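Local coordinates for putative transcriptional regulator protein (Vibrio parahaemolyticus, PDB 3ER6) that probably acts as a sequence-specific DNA-binding transcription regulator of the AraC type, of which this chain is the DJ-1/PfpI-like domain, at residues N76-G81 with S109-I114; N8-A13 with F72-I77; V47-N52 with V63-Q68. The protein carries 1 engineered substitution. All coordinates share one frame; numbering follows the deposited sequence.

Contact 1: N76-G81 with S109-I114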
ATOM      1  N   ASN A  76      18.542  -1.281 -11.509  1.00 31.40           N
ATOM      2  CA  ASN A  76      19.281  -1.092 -10.274  1.00 30.67           C
ATOM      3  C   ASN A  76      18.591  -1.890  -9.187  1.00 30.61           C
ATOM      4  O   ASN A  76      19.256  -2.549  -8.375  1.00 30.14           O
ATOM      5  CB  ASN A  76      19.332   0.390  -9.896  1.00 28.59           C
ATOM      6  CG  ASN A  76      20.030   1.232 -10.957  1.00 32.45           C
ATOM      7  OD1 ASN A  76      19.390   1.853 -11.812  1.00 33.44           O
ATOM      8  ND2 ASN A  76      21.358   1.252 -10.898  1.00 33.56           N
ATOM      9  N   ILE A  77      17.249  -1.758  -9.147  1.00 30.55           N
ATOM     10  CA  ILE A  77      16.423  -2.469  -8.141  1.00 29.00           C
ATOM     11  C   ILE A  77      15.312  -3.257  -8.846  1.00 29.09           C
ATOM     12  O   ILE A  77      14.698  -2.749  -9.795  1.00 28.36           O
ATOM     13  CB  ILE A  77      15.751  -1.499  -7.172  1.00 28.63           C
ATOM     14  CG1 ILE A  77      16.810  -0.645  -6.428  1.00 29.15           C
ATOM     15  CG2 ILE A  77      14.883  -2.261  -6.180  1.00 28.74           C
ATOM     16  CD1 ILE A  77      16.163   0.711  -5.876  1.00 32.33           C
ATOM     17  N   LEU A  78      15.088  -4.502  -8.390  1.00 29.29           N
ATOM     18  CA  LEU A  78      13.906  -5.265  -8.787  1.00 29.43           C
ATOM     19  C   LEU A  78      13.089  -5.508  -7.526  1.00 29.11           C
ATOM     20  O   LEU A  78      13.630  -6.041  -6.561  1.00 30.32           O
ATOM     21  CB  LEU A  78      14.272  -6.597  -9.484  1.00 28.54           C
ATOM     22  CG  LEU A  78      13.104  -7.597  -9.723  1.00 30.57           C
ATOM     23  CD1 LEU A  78      12.122  -7.149 -10.845  1.00 25.65           C
ATOM     24  CD2 LEU A  78      13.561  -9.061 -10.015  1.00 30.41           C
ATOM     25  N   ILE A  79      11.803  -5.136  -7.522  1.00 27.38           N
ATOM     26  CA  ILE A  79      10.918  -5.523  -6.417  1.00 28.06           C
ATOM     27  C   ILE A  79      10.035  -6.686  -6.867  1.00 27.94           C
ATOM     28  O   ILE A  79       9.438  -6.656  -7.948  1.00 28.18           O
ATOM     29  CB  ILE A  79      10.026  -4.340  -5.960  1.00 27.02           C
ATOM     30  CG1 ILE A  79      10.915  -3.144  -5.690  1.00 28.94           C
ATOM     31  CG2 ILE A  79       9.143  -4.729  -4.706  1.00 26.98           C
ATOM     32  CD1 ILE A  79      10.158  -1.914  -5.343  1.00 29.01           C
ATOM     33  N   ILE A  80       9.993  -7.724  -6.051  1.00 26.30           N
ATOM     34  CA  ILE A  80       9.121  -8.825  -6.324  1.00 26.39           C
ATOM     35  C   ILE A  80       8.031  -8.763  -5.287  1.00 26.43           C
ATOM     36  O   ILE A  80       8.267  -8.968  -4.063  1.00 25.91           O
ATOM     37  CB  ILE A  80       9.858 -10.164  -6.221  1.00 25.78           C
ATOM     38  CG1 ILE A  80      11.057 -10.205  -7.213  1.00 28.66           C
ATOM     39  CG2 ILE A  80       8.895 -11.334  -6.349  1.00 23.64           C
ATOM     40  CD1 ILE A  80      11.966 -11.431  -6.899  1.00 32.94           C
ATOM     41  N   GLY A  81       6.820  -8.443  -5.749  1.00 26.69           N
ATOM     42  CA  GLY A  81       5.678  -8.365  -4.798  1.00 25.32           C
ATOM     43  C   GLY A  81       5.069  -9.704  -4.368  1.00 27.50           C
ATOM     44  O   GLY A  81       5.553 -10.789  -4.718  1.00 26.44           O
ATOM     45  N   SER A 109      21.792  -6.641  -9.765  1.00 34.48           N
ATOM     46  CA  SER A 109      20.575  -5.886  -9.383  1.00 32.75           C
ATOM     47  C   SER A 109      20.326  -6.048  -7.891  1.00 32.92           C
ATOM     48  O   SER A 109      20.541  -7.137  -7.352  1.00 31.09           O
ATOM     49  CB  SER A 109      19.338  -6.448 -10.161  1.00 33.15           C
ATOM     50  OG  SER A 109      19.444  -6.074 -11.536  1.00 34.05           O
ATOM     51  N   LYS A 110      19.875  -5.007  -7.188  1.00 32.30           N
ATOM     52  CA  LYS A 110      19.314  -5.268  -5.859  1.00 33.53           C
ATOM     53  C   LYS A 110      17.970  -5.976  -6.022  1.00 33.00           C
ATOM     54  O   LYS A 110      17.188  -5.586  -6.904  1.00 32.72           O
ATOM     55  CB  LYS A 110      19.141  -3.994  -5.025  1.00 34.07           C
ATOM     56  CG  LYS A 110      20.456  -3.306  -4.683  1.00 38.21           C
ATOM     57  CD  LYS A 110      20.156  -1.979  -3.943  1.00 41.50           C
ATOM     58  CE  LYS A 110      21.431  -1.229  -3.646  1.00 41.46           C
ATOM     59  NZ  LYS A 110      22.362  -2.148  -2.964  1.00 41.81           N
ATOM     60  N   ILE A 111      17.715  -7.034  -5.226  1.00 31.39           N
ATOM     61  CA  ILE A 111      16.469  -7.802  -5.305  1.00 31.11           C
ATOM     62  C   ILE A 111      15.709  -7.597  -3.996  1.00 31.30           C
ATOM     63  O   ILE A 111      16.154  -7.992  -2.890  1.00 32.46           O
ATOM     64  CB  ILE A 111      16.693  -9.325  -5.531  1.00 31.96           C
ATOM     65  CG1 ILE A 111      17.731  -9.629  -6.633  1.00 29.22           C
ATOM     66  CG2 ILE A 111      15.362 -10.100  -5.764  1.00 30.16           C
ATOM     67  CD1 ILE A 111      17.323  -9.099  -8.088  1.00 32.89           C
ATOM     68  N   VAL A 112      14.529  -6.999  -4.091  1.00 30.19           N
ATOM     69  CA  VAL A 112      13.767  -6.659  -2.884  1.00 29.52           C
ATOM     70  C   VAL A 112      12.498  -7.491  -2.951  1.00 30.65           C
ATOM     71  O   VAL A 112      11.720  -7.356  -3.907  1.00 30.98           O
ATOM     72  CB  VAL A 112      13.354  -5.142  -2.863  1.00 29.37           C
ATOM     73  CG1 VAL A 112      12.561  -4.859  -1.567  1.00 30.65           C
ATOM     74  CG2 VAL A 112      14.589  -4.179  -2.996  1.00 29.29           C
ATOM     75  N   ALA A 113      12.288  -8.371  -1.979  1.00 29.42           N
ATOM     76  CA  ALA A 113      11.170  -9.294  -2.015  1.00 29.89           C
ATOM     77  C   ALA A 113      10.313  -8.973  -0.807  1.00 30.25           C
ATOM     78  O   ALA A 113      10.842  -8.900   0.316  1.00 29.12           O
ATOM     79  CB  ALA A 113      11.652 -10.776  -1.935  1.00 28.59           C
ATOM     80  N   ILE A 114       9.004  -8.758  -1.039  1.00 30.42           N
ATOM     81  CA  ILE A 114       8.075  -8.327   0.002  1.00 29.38           C
ATOM     82  C   ILE A 114       6.930  -9.312   0.123  1.00 29.78           C
ATOM     83  O   ILE A 114       6.468  -9.833  -0.920  1.00 27.00           O
ATOM     84  CB  ILE A 114       7.572  -6.824  -0.307  1.00 29.06           C
ATOM     85  CG1 ILE A 114       6.775  -6.739  -1.603  1.00 29.78           C
ATOM     86  CG2 ILE A 114       8.802  -5.875  -0.465  1.00 28.87           C
ATOM     87  CD1 ILE A 114       6.193  -5.311  -1.866  1.00 31.17           C
TER

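Contact 2: N8-A13 with F72-I77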
ATOM      1  N   ASN A   8      21.009   8.304 -13.436  1.00 47.03           N
ATOM      2  CA  ASN A   8      19.697   7.674 -13.608  1.00 46.26           C
ATOM      3  C   ASN A   8      19.625   6.413 -12.753  1.00 43.37           C
ATOM      4  O   ASN A   8      20.665   5.814 -12.454  1.00 42.83           O
ATOM      5  CB  ASN A   8      19.380   7.382 -15.084  1.00 47.48           C
ATOM      6  CG  ASN A   8      18.497   8.478 -15.732  1.00 52.28           C
ATOM      7  OD1 ASN A   8      19.000   9.539 -16.109  1.00 54.41           O
ATOM      8  ND2 ASN A   8      17.167   8.202 -15.881  1.00 54.41           N
ATOM      9  N   LEU A   9      18.424   6.082 -12.274  1.00 39.56           N
ATOM     10  CA  LEU A   9      18.205   4.883 -11.460  1.00 37.38           C
ATOM     11  C   LEU A   9      16.907   4.300 -11.948  1.00 35.57           C
ATOM     12  O   LEU A   9      15.951   5.023 -12.239  1.00 35.02           O
ATOM     13  CB  LEU A   9      18.063   5.225  -9.980  1.00 38.63           C
ATOM     14  CG  LEU A   9      19.329   5.720  -9.292  1.00 40.95           C
ATOM     15  CD1 LEU A   9      18.995   6.051  -7.825  1.00 46.68           C
ATOM     16  CD2 LEU A   9      20.445   4.680  -9.404  1.00 44.10           C
ATOM     17  N   ARG A  10      16.886   2.996 -12.075  1.00 33.63           N
ATOM     18  CA  ARG A  10      15.703   2.302 -12.542  1.00 32.04           C
ATOM     19  C   ARG A  10      15.186   1.323 -11.502  1.00 30.75           C
ATOM     20  O   ARG A  10      15.958   0.516 -10.973  1.00 28.66           O
ATOM     21  CB  ARG A  10      16.029   1.509 -13.802  1.00 31.02           C
ATOM     22  CG  ARG A  10      14.822   0.681 -14.274  1.00 31.36           C
ATOM     23  CD  ARG A  10      15.199  -0.097 -15.560  1.00 34.57           C
ATOM     24  NE  ARG A  10      15.308   0.834 -16.699  1.00 32.93           N
ATOM     25  CZ  ARG A  10      16.047   0.613 -17.800  1.00 37.55           C
ATOM     26  NH1 ARG A  10      16.745  -0.519 -17.916  1.00 34.89           N
ATOM     27  NH2 ARG A  10      16.076   1.527 -18.797  1.00 37.50           N
ATOM     28  N   VAL A  11      13.882   1.389 -11.230  1.00 28.73           N
ATOM     29  CA  VAL A  11      13.250   0.358 -10.407  1.00 27.99           C
ATOM     30  C   VAL A  11      12.243  -0.389 -11.268  1.00 27.01           C
ATOM     31  O   VAL A  11      11.428   0.253 -11.950  1.00 28.19           O
ATOM     32  CB  VAL A  11      12.502   0.971  -9.186  1.00 28.23           C
ATOM     33  CG1 VAL A  11      11.837  -0.177  -8.341  1.00 24.29           C
ATOM     34  CG2 VAL A  11      13.499   1.848  -8.312  1.00 28.66           C
ATOM     35  N   VAL A  12      12.344  -1.709 -11.312  1.00 26.06           N
ATOM     36  CA  VAL A  12      11.279  -2.509 -11.964  1.00 26.89           C
ATOM     37  C   VAL A  12      10.542  -3.244 -10.816  1.00 27.12           C
ATOM     38  O   VAL A  12      11.184  -3.818  -9.896  1.00 27.00           O
ATOM     39  CB  VAL A  12      11.857  -3.508 -13.016  1.00 27.54           C
ATOM     40  CG1 VAL A  12      10.725  -4.367 -13.616  1.00 25.09           C
ATOM     41  CG2 VAL A  12      12.643  -2.715 -14.145  1.00 25.96           C
ATOM     42  N   ALA A  13       9.218  -3.143 -10.806  1.00 26.81           N
ATOM     43  CA  ALA A  13       8.420  -3.774  -9.749  1.00 26.70           C
ATOM     44  C   ALA A  13       7.486  -4.812 -10.361  1.00 27.93           C
ATOM     45  O   ALA A  13       6.513  -4.484 -11.051  1.00 28.50           O
ATOM     46  CB  ALA A  13       7.598  -2.685  -9.000  1.00 28.03           C
ATOM     47  N   PHE A  72      13.397  -5.312 -20.031  1.00 33.72           N
ATOM     48  CA  PHE A  72      14.399  -4.880 -19.071  1.00 35.60           C
ATOM     49  C   PHE A  72      15.542  -5.883 -18.983  1.00 36.80           C
ATOM     50  O   PHE A  72      15.373  -6.960 -18.464  1.00 39.16           O
ATOM     51  CB  PHE A  72      13.751  -4.595 -17.684  1.00 34.42           C
ATOM     52  CG  PHE A  72      12.691  -3.516 -17.745  1.00 32.05           C
ATOM     53  CD1 PHE A  72      13.042  -2.188 -17.856  1.00 29.31           C
ATOM     54  CD2 PHE A  72      11.345  -3.836 -17.727  1.00 30.93           C
ATOM     55  CE1 PHE A  72      12.087  -1.183 -17.982  1.00 35.79           C
ATOM     56  CE2 PHE A  72      10.378  -2.856 -17.814  1.00 31.16           C
ATOM     57  CZ  PHE A  72      10.715  -1.524 -17.954  1.00 30.94           C
ATOM     58  N   ASP A  73      16.689  -5.561 -19.572  1.00 39.28           N
ATOM     59  CA  ASP A  73      17.891  -6.396 -19.412  1.00 40.07           C
ATOM     60  C   ASP A  73      18.669  -6.028 -18.197  1.00 39.25           C
ATOM     61  O   ASP A  73      19.440  -6.847 -17.694  1.00 39.01           O
ATOM     62  CB  ASP A  73      18.857  -6.199 -20.580  1.00 41.83           C
ATOM     63  CG  ASP A  73      18.422  -6.913 -21.803  1.00 46.10           C
ATOM     64  OD1 ASP A  73      17.628  -7.904 -21.671  1.00 49.48           O
ATOM     65  OD2 ASP A  73      18.887  -6.477 -22.897  1.00 53.71           O
ATOM     66  N   PHE A  74      18.487  -4.783 -17.751  1.00 38.56           N
ATOM     67  CA  PHE A  74      19.210  -4.202 -16.602  1.00 39.39           C
ATOM     68  C   PHE A  74      18.221  -3.471 -15.692  1.00 37.55           C
ATOM     69  O   PHE A  74      17.248  -2.926 -16.174  1.00 37.71           O
ATOM     70  CB  PHE A  74      20.286  -3.195 -17.108  1.00 40.67           C
ATOM     71  CG  PHE A  74      20.685  -2.128 -16.087  1.00 44.34           C
ATOM     72  CD1 PHE A  74      21.811  -2.295 -15.276  1.00 46.17           C
ATOM     73  CD2 PHE A  74      19.919  -0.969 -15.934  1.00 46.86           C
ATOM     74  CE1 PHE A  74      22.165  -1.340 -14.318  1.00 46.71           C
ATOM     75  CE2 PHE A  74      20.267  -0.005 -15.011  1.00 49.28           C
ATOM     76  CZ  PHE A  74      21.405  -0.183 -14.196  1.00 47.33           C
ATOM     77  N   THR A  75      18.474  -3.458 -14.391  1.00 35.36           N
ATOM     78  CA  THR A  75      17.777  -2.521 -13.476  1.00 33.33           C
ATOM     79  C   THR A  75      18.627  -2.408 -12.205  1.00 32.35           C
ATOM     80  O   THR A  75      19.333  -3.340 -11.856  1.00 32.58           O
ATOM     81  CB  THR A  75      16.326  -3.029 -13.095  1.00 32.90           C
ATOM     82  OG1 THR A  75      15.616  -2.019 -12.346  1.00 29.89           O
ATOM     83  CG2 THR A  75      16.363  -4.380 -12.264  1.00 32.42           C
ATOM     84  N   ASN A  76      18.542  -1.281 -11.509  1.00 31.40           N
ATOM     85  CA  ASN A  76      19.281  -1.092 -10.274  1.00 30.67           C
ATOM     86  C   ASN A  76      18.591  -1.890  -9.187  1.00 30.61           C
ATOM     87  O   ASN A  76      19.256  -2.549  -8.375  1.00 30.14           O
ATOM     88  CB  ASN A  76      19.332   0.390  -9.896  1.00 28.59           C
ATOM     89  CG  ASN A  76      20.030   1.232 -10.957  1.00 32.45           C
ATOM     90  OD1 ASN A  76      19.390   1.853 -11.812  1.00 33.44           O
ATOM     91  ND2 ASN A  76      21.358   1.252 -10.898  1.00 33.56           N
ATOM     92  N   ILE A  77      17.249  -1.758  -9.147  1.00 30.55           N
ATOM     93  CA  ILE A  77      16.423  -2.469  -8.141  1.00 29.00           C
ATOM     94  C   ILE A  77      15.312  -3.257  -8.846  1.00 29.09           C
ATOM     95  O   ILE A  77      14.698  -2.749  -9.795  1.00 28.36           O
ATOM     96  CB  ILE A  77      15.751  -1.499  -7.172  1.00 28.63           C
ATOM     97  CG1 ILE A  77      16.810  -0.645  -6.428  1.00 29.15           C
ATOM     98  CG2 ILE A  77      14.883  -2.261  -6.180  1.00 28.74           C
ATOM     99  CD1 ILE A  77      16.163   0.711  -5.876  1.00 32.33           C
TER
HETATM  100  O   HOH W   1      17.261  -2.793 -20.117  1.00 47.70           O

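Contact 3: V47-N52 with V63-Q68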
ATOM      1  N   VAL A  47       5.960  -0.670 -13.194  1.00 26.76           N
ATOM      2  CA  VAL A  47       5.245  -1.887 -12.815  1.00 27.50           C
ATOM      3  C   VAL A  47       5.142  -2.845 -14.001  1.00 26.69           C
ATOM      4  O   VAL A  47       4.750  -2.443 -15.107  1.00 28.76           O
ATOM      5  CB  VAL A  47       3.836  -1.551 -12.248  1.00 28.36           C
ATOM      6  CG1 VAL A  47       3.005  -2.793 -12.065  1.00 27.09           C
ATOM      7  CG2 VAL A  47       3.990  -0.748 -10.888  1.00 27.50           C
ATOM      8  N   VAL A  48       5.474  -4.099 -13.769  1.00 25.51           N
ATOM      9  CA  VAL A  48       5.311  -5.186 -14.755  1.00 27.44           C
ATOM     10  C   VAL A  48       4.563  -6.368 -14.153  1.00 27.18           C
ATOM     11  O   VAL A  48       4.567  -6.557 -12.928  1.00 29.63           O
ATOM     12  CB  VAL A  48       6.673  -5.702 -15.336  1.00 27.73           C
ATOM     13  CG1 VAL A  48       7.340  -4.566 -16.130  1.00 27.73           C
ATOM     14  CG2 VAL A  48       7.576  -6.258 -14.207  1.00 27.78           C
ATOM     15  N   THR A  49       3.870  -7.120 -15.001  1.00 27.27           N
ATOM     16  CA  THR A  49       3.098  -8.252 -14.537  1.00 28.26           C
ATOM     17  C   THR A  49       3.627  -9.502 -15.226  1.00 29.08           C
ATOM     18  O   THR A  49       4.230  -9.439 -16.307  1.00 28.35           O
ATOM     19  CB  THR A  49       1.591  -8.076 -14.801  1.00 28.97           C
ATOM     20  OG1 THR A  49       1.356  -8.181 -16.222  1.00 26.21           O
ATOM     21  CG2 THR A  49       1.036  -6.682 -14.189  1.00 26.19           C
ATOM     22  N   PRO A  50       3.437 -10.662 -14.589  1.00 31.06           N
ATOM     23  CA  PRO A  50       4.099 -11.872 -15.061  1.00 32.15           C
ATOM     24  C   PRO A  50       3.822 -12.258 -16.515  1.00 32.85           C
ATOM     25  O   PRO A  50       4.732 -12.811 -17.176  1.00 32.39           O
ATOM     26  CB  PRO A  50       3.613 -12.977 -14.100  1.00 33.32           C
ATOM     27  CG  PRO A  50       3.099 -12.257 -12.872  1.00 34.15           C
ATOM     28  CD  PRO A  50       2.561 -10.894 -13.411  1.00 31.24           C
ATOM     29  N   ASN A  51       2.611 -11.986 -16.998  1.00 31.93           N
ATOM     30  CA  ASN A  51       2.227 -12.282 -18.381  1.00 34.44           C
ATOM     31  C   ASN A  51       2.040 -10.970 -19.148  1.00 33.16           C
ATOM     32  O   ASN A  51       1.501 -10.953 -20.256  1.00 35.25           O
ATOM     33  CB  ASN A  51       0.907 -13.092 -18.365  1.00 34.29           C
ATOM     34  CG  ASN A  51      -0.207 -12.388 -17.511  1.00 38.77           C
ATOM     35  OD1 ASN A  51      -0.008 -11.280 -16.933  1.00 36.41           O
ATOM     36  ND2 ASN A  51      -1.377 -13.028 -17.436  1.00 40.19           N
ATOM     37  N   ASN A  52       2.494  -9.864 -18.569  1.00 31.38           N
ATOM     38  CA  ASN A  52       2.311  -8.519 -19.166  1.00 30.30           C
ATOM     39  C   ASN A  52       0.833  -8.199 -19.456  1.00 31.30           C
ATOM     40  O   ASN A  52       0.520  -7.328 -20.328  1.00 32.59           O
ATOM     41  CB  ASN A  52       3.183  -8.353 -20.444  1.00 30.11           C
ATOM     42  CG  ASN A  52       4.658  -8.670 -20.188  1.00 31.23           C
ATOM     43  OD1 ASN A  52       5.265  -8.066 -19.313  1.00 29.94           O
ATOM     44  ND2 ASN A  52       5.245  -9.605 -20.966  1.00 31.86           N
ATOM     45  N   VAL A  63      -5.777  -2.841 -13.697  1.00 30.47           N
ATOM     46  CA  VAL A  63      -4.495  -2.110 -13.656  1.00 29.92           C
ATOM     47  C   VAL A  63      -3.608  -2.419 -14.895  1.00 29.11           C
ATOM     48  O   VAL A  63      -3.045  -3.519 -15.049  1.00 30.65           O
ATOM     49  CB  VAL A  63      -3.736  -2.401 -12.349  1.00 30.48           C
ATOM     50  CG1 VAL A  63      -2.463  -1.478 -12.232  1.00 29.36           C
ATOM     51  CG2 VAL A  63      -4.661  -2.087 -11.126  1.00 28.86           C
ATOM     52  N   GLN A  64      -3.507  -1.452 -15.783  1.00 28.16           N
ATOM     53  CA  GLN A  64      -2.856  -1.701 -17.053  1.00 28.24           C
ATOM     54  C   GLN A  64      -1.413  -1.138 -17.049  1.00 27.68           C
ATOM     55  O   GLN A  64      -1.215   0.106 -16.930  1.00 27.26           O
ATOM     56  CB  GLN A  64      -3.659  -1.054 -18.159  1.00 27.00           C
ATOM     57  CG  GLN A  64      -2.907  -1.016 -19.492  1.00 26.25           C
ATOM     58  CD  GLN A  64      -2.838  -2.381 -20.147  1.00 30.99           C
ATOM     59  OE1 GLN A  64      -3.870  -2.987 -20.457  1.00 35.00           O
ATOM     60  NE2 GLN A  64      -1.635  -2.870 -20.371  1.00 27.46           N
ATOM     61  N   PRO A  65      -0.418  -2.047 -17.167  1.00 27.04           N
ATOM     62  CA  PRO A  65       0.990  -1.548 -17.243  1.00 26.50           C
ATOM     63  C   PRO A  65       1.345  -0.961 -18.590  1.00 27.17           C
ATOM     64  O   PRO A  65       0.619  -1.138 -19.563  1.00 27.09           O
ATOM     65  CB  PRO A  65       1.853  -2.826 -17.024  1.00 27.09           C
ATOM     66  CG  PRO A  65       0.959  -3.987 -17.485  1.00 27.75           C
ATOM     67  CD  PRO A  65      -0.495  -3.534 -17.141  1.00 27.20           C
ATOM     68  N   THR A  66       2.507  -0.303 -18.677  1.00 26.58           N
ATOM     69  CA  THR A  66       2.924   0.221 -19.943  1.00 27.24           C
ATOM     70  C   THR A  66       4.367  -0.193 -20.273  1.00 28.96           C
ATOM     71  O   THR A  66       5.026   0.416 -21.121  1.00 29.14           O
ATOM     72  CB  THR A  66       2.753   1.761 -20.008  1.00 27.77           C
ATOM     73  OG1 THR A  66       3.490   2.360 -18.935  1.00 26.84           O
ATOM     74  CG2 THR A  66       1.239   2.161 -19.915  1.00 29.50           C
ATOM     75  N   ALA A  67       4.821  -1.288 -19.667  1.00 29.79           N
ATOM     76  CA  ALA A  67       6.079  -1.896 -20.067  1.00 29.93           C
ATOM     77  C   ALA A  67       5.931  -3.390 -19.864  1.00 30.19           C
ATOM     78  O   ALA A  67       5.132  -3.823 -19.016  1.00 29.17           O
ATOM     79  CB  ALA A  67       7.212  -1.316 -19.225  1.00 28.69           C
ATOM     80  N   GLN A  68       6.690  -4.170 -20.646  1.00 29.41           N
ATOM     81  CA  GLN A  68       6.803  -5.642 -20.492  1.00 29.68           C
ATOM     82  C   GLN A  68       8.091  -5.988 -19.726  1.00 29.85           C
ATOM     83  O   GLN A  68       9.116  -5.323 -19.916  1.00 30.00           O
ATOM     84  CB  GLN A  68       6.807  -6.311 -21.886  1.00 30.63           C
ATOM     85  CG  GLN A  68       5.482  -6.097 -22.635  1.00 30.68           C
ATOM     86  CD  GLN A  68       5.340  -6.985 -23.872  1.00 36.75           C
ATOM     87  OE1 GLN A  68       6.315  -7.159 -24.584  1.00 35.96           O
ATOM     88  NE2 GLN A  68       4.125  -7.535 -24.132  1.00 31.38           N
TER
HETATM   89  O   HOH W   2       4.159  -0.107 -16.282  1.00 27.43           O
HETATM   90  O   HOH W   3       4.058  -6.057 -17.679  1.00 25.54           O
HETATM   91  O   HOH W   4       1.533  -6.982 -22.917  1.00 31.83           O
HETATM   92  O   HOH W   5      -1.345  -5.529 -21.225  1.00 40.55           O

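Contact 1: N76-G81 with S109-I114
Strands 77-80 and 110-114 run side by side, their axes 4.7 Å apart and twisted by 19°, in an unbroken parallel register from Ile77 beside Lys110 to Ile80 beside Ala113. Five backbone hydrogen bonds join them: Lys110 N to Asn76 O, Leu78 N to Lys110 O, Val112 N to Leu78 O, Ile80 N to Val112 O and Ile114 N to Ile80 O. The last four are nearly straight and run almost along the C=O axis; at the entry Lys110 N instead sits above the carbonyl plane of Asn76. Four of these carbonyls also receive a CA-H contact, the closest Ile79 CA on Val112 O at 3.2 Å. On one face Ile77 and Val112 lie alongside, with Ile77 CG2 3.7 Å from Val112 CG2. Ile114 holds CG1 in the crowded position between N and C (chi1 64°), which lays CG1 3.6 Å from Ile80 O and leaves CD1 4.1 Å from Ile79 CG2. On the other face the side chains of Ile80 and Ile111 cross obliquely, CD1 of the first 3.8 Å from CG2 of the second, while the small Ala113 packs against Val121 of helix 117-124. Beta-branched residues, which suit extended backbones, make up much of both faces; Leu78, on the second, reaches Trp100 and Leu104. Helices 173-184 and 22-37 pack on the first face, 95-106 and 117-124 on the second. Lys110 carries its amine outward to Glu182, Tyr164 and Asn162. Two parallel neighbours joined through helices 86-89 and 95-106 form a beta-alpha-beta crossover in the central sheet of the DJ-1/PfpI fold.

Contact 2: N8-A13 with F72-I77
Backbone pairing is brief here: Val11 of strand 9-13 stands beside Ile77 in a single parallel bridge. Ile77 N donates to Arg10 O at 3.2 Å, and Val12 N donates to Ile77 O, in that carbonyl's plane. Before this bridge the pairing passes to side chains. Asn76, with CG anti to its carbonyl carbon, reaches across so that OD1 accepts Arg10 N on a lone pair at 2.8 Å, taking the place of a backbone carbonyl; the short polar amide is well fitted to this. Thr75 has OG1 anti to its N (chi1 -173°), which sets the hydroxyl 2.9 Å from Arg10 O and 2.8 Å from Ile77 O, so that one proton has two acceptors to choose from. Arg10 O therefore gathers Ile77 N, a weak bond from Asn76 N and perhaps this hydroxyl.

The arginine chain is extended to CD and then bends (chi3 -72°). NH1 donates in the guanidinium plane to Phe74 O at 3.0 Å, arriving above the carbonyl plane, and lies at the edge of the Phe74 ring. A water links NH1, weakly, to Asp73 N. Phe72 CD1 and CE1 lie over one face of the guanidinium, the two planes 62° apart.

Apolar contact completes the join. Val12 CG2 sits over the face of the Phe72 ring, 3.8 Å from its centroid, a CH-pi contact, and Val11 CG2 lies alongside Ile77 CD1. The Leu9 and Asn76 side chains cross at about a right angle, with Leu9 CD2 against the amide carbon CG. Polar side chains thus extend the pairing ahead of the start of strand 77-80, and the arginine charge, neutralised by no carboxylate across this contact, is probably eased mainly by the Phe74 carbonyl and, weakly, by a water.

Contact 3: V47-N52 with V63-Q68
Asn52 and Gln68 make the closest side-chain contact, crossing at about a right angle with their amide planes 31° apart. Asn52 OD1 lies 3.1 Å from Gln68 CA, and Asn52 CG rests 3.6 Å from Gln68 CB, so the asparagine packs on the aliphatic root of the glutamine. Farther along, Val48 CG1 touches Ala67 O at 3.7 Å and the ring carbon Pro65 CB approaches Val47 O at 3.5 Å. A proline suits this spot: it has no N-H to satisfy, and its ring sits against the Val47 carbonyl.

No direct hydrogen bond spans the two segments; waters supply the polar links. One accepts from Thr49 N and donates to both Asn52 OD1 and Ala67 O, the last at 2.8 Å. Another accepts from Thr66 N and lies where it can donate to Val47 O, though that proton has competing acceptors. Two more converge on Asn52 O, one coming from Gln68 NE2 and one from Gln64 NE2.

Behind this shell, a type I turn from Thr49 to Asn52, closed by Asn52 N to Thr49 O at 2.9 Å, swings the asparagine round. Asn52 has a positive phi (55°), a backbone state that asparagine tolerates well. Its amide is fixed from both ends, with OD1 accepting from Trp69 N and ND2 donating to Gln70 OE1. Gln64 NE2 is held by Pro65 O, lying in its own amide plane and on a lone pair of the carbonyl at 3.0 Å.

Beyond lies the second subunit: Val63 and Gln64 pair antiparallel with one of its strands, and Thr66 OG1 hydrogen-bonds to Gly60 O of that chain. Within these ranges water carries the polar links, while direct bonds from Asn52 to Trp69 and Gln70 tie down the turn.

Contacts 1 and 2 share Asn76 and Ile77 and build neighbouring pairs in the same sheet, strand 77-80 lying between 110-114 and 9-14. The centre of contact 1 lies about 4 Å from the centre of the chain, deeply buried, and its chemistry is almost wholly backbone bonding and aliphatic packing. The centres of contacts 2 and 3 lie about 12 and 15 Å from it, both partly buried and nearer the surface. In contact 2 side-chain amide, hydroxyl and guanidinium groups join in; contact 3, near the second subunit, relies on water. It is nested within the chain loop that contact 2 closes, and the two touch through Phe72 on Ala67; contacts 1 and 3 do not touch.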